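Local atomic coordinates of tyrosine--tRNA ligase, mitochondrial (Coccidioides posadasii, PDB entry 5IJX), a protein that probably attaches L-tyrosine to mitochondrial tRNA(Tyr) at the expense of ATP, this chain being a C-terminally truncated form that holds the class I synthetase core. Residues Asp55-Asp58 against Lys59-Arg63; Glu183-Gly186 against Thr187-Leu191. One frame throughout, in Å; residues are numbered along the deposited sequence.

Both contacts are local, each made by one unbroken run of residues, and neither closes a long loop. Going from the N terminus, interaction 1 comes first, on helix 54-63, which follows strand 49-51 and precedes strand 67-72 along the chain. Interaction 2 follows more than a hundred residues later, where helix 178-186 ends and the chain turns toward helix 191-195. They lie in series, neither enclosing nor crossing the other, and do not touch: their centres are 29 Å apart and their nearest atoms about 19 Å. Interaction 1 packs on strands 233-239 and 279-283; interaction 2 joins helices 217-229 and 243-259 to the second subunit.

Interaction 1: residues Asp55-Asp58 against Lys59-Arg63; sequences DALD and KLITR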
loop_
_atom_site.group_PDB
_atom_site.type_symbol
_atom_site.label_atom_id
_atom_site.label_comp_id
_atom_site.label_asym_id
_atom_site.label_seq_id
_atom_site.Cartn_x
_atom_site.Cartn_y
_atom_site.Cartn_z
ATOM N N ASP A 55 -19.337 28.542 -2.708
ATOM C CA ASP A 55 -19.484 29.568 -1.681
ATOM C C ASP A 55 -18.855 29.134 -0.363
ATOM O O ASP A 55 -18.364 29.978 0.397
ATOM C CB ASP A 55 -20.961 29.904 -1.478
ATOM C CG ASP A 55 -21.585 30.551 -2.702
ATOM O OD1 ASP A 55 -22.826 30.500 -2.838
ATOM O OD2 ASP A 55 -20.833 31.108 -3.530
ATOM N N ALA A 56 -18.858 27.831 -0.073
ATOM C CA ALA A 56 -18.178 27.341 1.120
ATOM C C ALA A 56 -16.677 27.595 1.040
ATOM O O ALA A 56 -16.043 27.938 2.044
ATOM C CB ALA A 56 -18.456 25.850 1.312
ATOM N N LEU A 57 -16.090 27.428 -0.148
ATOM C CA LEU A 57 -14.661 27.675 -0.309
ATOM C C LEU A 57 -14.349 29.162 -0.217
ATOM O O LEU A 57 -13.382 29.560 0.444
ATOM C CB LEU A 57 -14.178 27.106 -1.642
ATOM C CG LEU A 57 -12.738 27.449 -2.038
ATOM C CD1 LEU A 57 -11.755 27.040 -0.947
ATOM C CD2 LEU A 57 -12.379 26.788 -3.362
ATOM N N ASP A 58 -15.146 29.997 -0.887
ATOM C CA ASP A 58 -15.010 31.440 -0.722
ATOM C C ASP A 58 -15.037 31.812 0.757
ATOM O O ASP A 58 -14.205 32.592 1.237
ATOM C CB ASP A 58 -16.131 32.154 -1.482
ATOM C CG ASP A 58 -15.782 33.585 -1.832
ATOM O OD1 ASP A 58 -14.596 33.961 -1.709
ATOM O OD2 ASP A 58 -16.691 34.333 -2.246
ATOM N N LYS A 59 -15.989 31.238 1.496
ATOM C CA LYS A 59 -16.080 31.472 2.933
ATOM C C LYS A 59 -14.797 31.053 3.641
ATOM O O LYS A 59 -14.257 31.797 4.467
ATOM C CB LYS A 59 -17.281 30.710 3.495
ATOM C CG LYS A 59 -17.597 30.994 4.952
ATOM C CD LYS A 59 -18.892 30.301 5.368
ATOM C CE LYS A 59 -18.624 28.994 6.085
ATOM N NZ LYS A 59 -19.835 28.122 6.144
ATOM N N LEU A 60 -14.298 29.855 3.331
ATOM C CA LEU A 60 -13.076 29.365 3.957
ATOM C C LEU A 60 -11.929 30.346 3.755
ATOM O O LEU A 60 -11.304 30.803 4.718
ATOM C CB LEU A 60 -12.713 27.994 3.384
ATOM C CG LEU A 60 -11.360 27.421 3.824
ATOM C CD1 LEU A 60 -11.390 27.034 5.294
ATOM C CD2 LEU A 60 -10.979 26.235 2.961
ATOM N N ILE A 61 -11.634 30.675 2.496
ATOM C CA ILE A 61 -10.494 31.536 2.200
ATOM C C ILE A 61 -10.671 32.895 2.861
ATOM O O ILE A 61 -9.716 33.473 3.393
ATOM C CB ILE A 61 -10.308 31.663 0.676
ATOM C CG1 ILE A 61 -10.111 30.276 0.052
ATOM C CG2 ILE A 61 -9.125 32.567 0.359
ATOM C CD1 ILE A 61 -10.007 30.278 -1.462
ATOM N N THR A 62 -11.894 33.425 2.843
ATOM C CA THR A 62 -12.131 34.738 3.436
ATOM C C THR A 62 -11.906 34.712 4.945
ATOM O O THR A 62 -11.341 35.656 5.512
ATOM C CB THR A 62 -13.549 35.205 3.110
ATOM O OG1 THR A 62 -13.701 35.311 1.689
ATOM C CG2 THR A 62 -13.834 36.556 3.743
ATOM N N ARG A 63 -12.334 33.641 5.612
ATOM C CA ARG A 63 -12.282 33.561 7.065
ATOM C C ARG A 63 -10.982 32.973 7.605
ATOM O O ARG A 63 -10.744 33.057 8.815
ATOM C CB ARG A 63 -13.441 32.708 7.593
ATOM C CG ARG A 63 -14.793 33.396 7.642
ATOM C CD ARG A 63 -15.576 32.906 8.852
ATOM N NE ARG A 63 -17.013 33.128 8.728
ATOM C CZ ARG A 63 -17.939 32.399 9.347
ATOM N NH1 ARG A 63 -17.586 31.384 10.126
ATOM N NH2 ARG A 63 -19.223 32.676 9.178
#
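Helix 54-63 carries this contact between successive turns, with Leu57 meeting Ile61 on its apolar side and Asp58 meeting Thr62 on a polar one. The Leu57 CD1 methyl lies 3.7 Å from Ile61 CD1. In Leu57 the branch CG is turned anti to the backbone N (chi1 172°), which carries CD1 forward along the helix toward Ile61; the two side chains pass each other at a slant. Leu60 adds a looser contact, its CD2 being 4.1 Å from Leu57 CD1.

Regular alpha-helical i to i+4 bonding underlies these pairs. Lys59 N donates to Asp55 O and Leu60 N to Ala56 O, while the bond from Ile61 N to Leu57 O, at 2.9 Å, is nearly straight, with an N-H...O angle of 174°. Asp58 O is gripped twice by Thr62: its N lies 2.9 Å and its OG1 2.8 Å from that oxygen, and the two donors arrive from opposite faces of the carbonyl plane. The hydroxyl stands 37° out of that plane, so it does not use a lone pair direction. With OG1 beside its own backbone N, the Thr62 hydroxyl folds back on the preceding turn, while the Asp58 carboxylate takes partners elsewhere, OD1 a hydrogen bond to Ser36 and OD2 a salt bridge to Arg54.

In the nucleotide-binding fold of this class I core, the helix rests on the mixed sheet: Leu57 packs on Val235, Tyr279 and Ile281, and Leu60 on Gln234 and Tyr279. Ile61 leans on Phe37 of helix 37-43, and Lys59 NZ forms salt bridges with Asp272 and Asp274.

Interaction 2: residues Glu183-Gly186 against Thr187-Leu191; sequences EVLG and TSLRL
Leu185 overlaps Leu189 one turn further on: its CG is 3.7 Å from Leu189 CD1, and its CD1 lies 3.8 Å from Leu189 CG. Both branches of Leu185 take part, since CD2 also comes within 4.1 Å of Leu189 CD1. Leu189 also lies against the Leu185 carbonyl, its CG 3.5 Å from Leu185 O.

That carbonyl oxygen takes two backbone bonds as helix 178-186 runs out. Leu189 N lies 3.1 Å from Leu185 O, almost in line with the C=O bond, in an i to i+4 pairing. Ser188 N, 3.0 Å from Leu185 O, stands well above the carbonyl plane, and its N-H...O angle of 140° makes it the more bent bond of the two. Two residues earlier, the carbonyl of Glu183 is met by Thr187 OG1, which donates to it 2.7 Å from Glu183 O. The hydroxyl is placed between its own N and carbonyl carbon (chi1 58°), from where it reaches back to the helix, so a side chain rather than a backbone N-H of the 187-191 segment bonds that carbonyl; the wider pi-type turn at 183-186 accompanies this.

Leu185 and Leu189 both press on Ile219 of helix 217-229, and on helix 243-259 Leu185 meets Ala252 and Ile256 while Leu189 meets Phe248. The turn itself lies against the second subunit: Gly186, Leu189 and Leu191 make backbone hydrogen bonds to it, and Thr187 packs on Ala213 and Leu189 on Ile212 of that other chain, just before helix 191-195 begins.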
loop_
_atom_site.group_PDB
_atom_site.type_symbol
_atom_site.label_atom_id
_atom_site.label_comp_id
_atom_site.label_asym_id
_atom_site.label_seq_id
_atom_site.Cartn_x
_atom_site.Cartn_y
_atom_site.Cartn_z
ATOM N N GLU A 183 -4.663 1.129 7.252
ATOM C CA GLU A 183 -5.509 1.278 8.433
ATOM C C GLU A 183 -6.271 2.597 8.401
ATOM O O GLU A 183 -7.502 2.619 8.514
ATOM C CB GLU A 183 -4.658 1.182 9.701
ATOM C CG GLU A 183 -4.053 -0.193 9.947
ATOM C CD GLU A 183 -3.097 -0.209 11.124
ATOM O OE1 GLU A 183 -2.511 0.852 11.431
ATOM O OE2 GLU A 183 -2.934 -1.281 11.746
ATOM N N VAL A 184 -5.552 3.708 8.236
ATOM C CA VAL A 184 -6.168 5.029 8.321
ATOM C C VAL A 184 -7.075 5.284 7.121
ATOM O O VAL A 184 -8.210 5.751 7.272
ATOM C CB VAL A 184 -5.078 6.110 8.443
ATOM C CG1 VAL A 184 -5.682 7.501 8.357
ATOM C CG2 VAL A 184 -4.308 5.936 9.749
ATOM N N LEU A 185 -6.587 4.999 5.914
ATOM C CA LEU A 185 -7.304 5.327 4.684
ATOM C C LEU A 185 -7.878 4.118 3.965
ATOM O O LEU A 185 -9.005 4.182 3.470
ATOM C CB LEU A 185 -6.377 6.082 3.723
ATOM C CG LEU A 185 -6.990 6.493 2.382
ATOM C CD1 LEU A 185 -8.217 7.369 2.581
ATOM C CD2 LEU A 185 -5.958 7.215 1.540
ATOM N N GLY A 186 -7.130 3.017 3.887
ATOM C CA GLY A 186 -7.611 1.855 3.154
ATOM C C GLY A 186 -8.955 1.356 3.651
ATOM O O GLY A 186 -9.800 0.931 2.859
ATOM N N THR A 187 -9.172 1.395 4.968
ATOM C CA THR A 187 -10.421 0.900 5.532
ATOM C C THR A 187 -11.605 1.804 5.213
ATOM O O THR A 187 -12.752 1.349 5.291
ATOM C CB THR A 187 -10.288 0.743 7.047
ATOM O OG1 THR A 187 -9.933 2.001 7.634
ATOM C CG2 THR A 187 -9.222 -0.281 7.382
ATOM N N SER A 188 -11.358 3.065 4.857
ATOM C CA SER A 188 -12.428 3.994 4.506
ATOM C C SER A 188 -12.799 3.915 3.031
ATOM O O SER A 188 -13.984 3.982 2.684
ATOM C CB SER A 188 -12.019 5.430 4.847
ATOM O OG SER A 188 -11.715 5.562 6.224
ATOM N N LEU A 189 -11.808 3.782 2.155
ATOM C CA LEU A 189 -12.079 3.700 0.728
ATOM C C LEU A 189 -12.878 2.443 0.411
ATOM O O LEU A 189 -12.642 1.376 0.984
ATOM C CB LEU A 189 -10.767 3.702 -0.053
ATOM C CG LEU A 189 -9.881 4.922 0.186
ATOM C CD1 LEU A 189 -8.535 4.742 -0.497
ATOM C CD2 LEU A 189 -10.573 6.179 -0.309
ATOM N N ARG A 190 -13.831 2.575 -0.508
ATOM C CA ARG A 190 -14.636 1.456 -0.976
ATOM C C ARG A 190 -14.231 1.098 -2.400
ATOM O O ARG A 190 -13.972 1.982 -3.223
ATOM C CB ARG A 190 -16.129 1.789 -0.924
ATOM C CG ARG A 190 -16.603 2.312 0.427
ATOM C CD ARG A 190 -16.348 1.318 1.554
ATOM N NE ARG A 190 -17.052 0.055 1.345
ATOM C CZ ARG A 190 -17.000 -0.980 2.179
ATOM N NH1 ARG A 190 -16.273 -0.913 3.289
ATOM N NH2 ARG A 190 -17.674 -2.088 1.904
ATOM N N LEU A 191 -14.186 -0.203 -2.686
ATOM C CA LEU A 191 -13.657 -0.665 -3.963
ATOM C C LEU A 191 -14.568 -0.270 -5.121
ATOM O O LEU A 191 -14.101 0.276 -6.128
ATOM C CB LEU A 191 -13.462 -2.182 -3.923
ATOM C CG LEU A 191 -12.951 -2.838 -5.206
ATOM C CD1 LEU A 191 -11.539 -2.372 -5.525
ATOM C CD2 LEU A 191 -13.010 -4.354 -5.085
#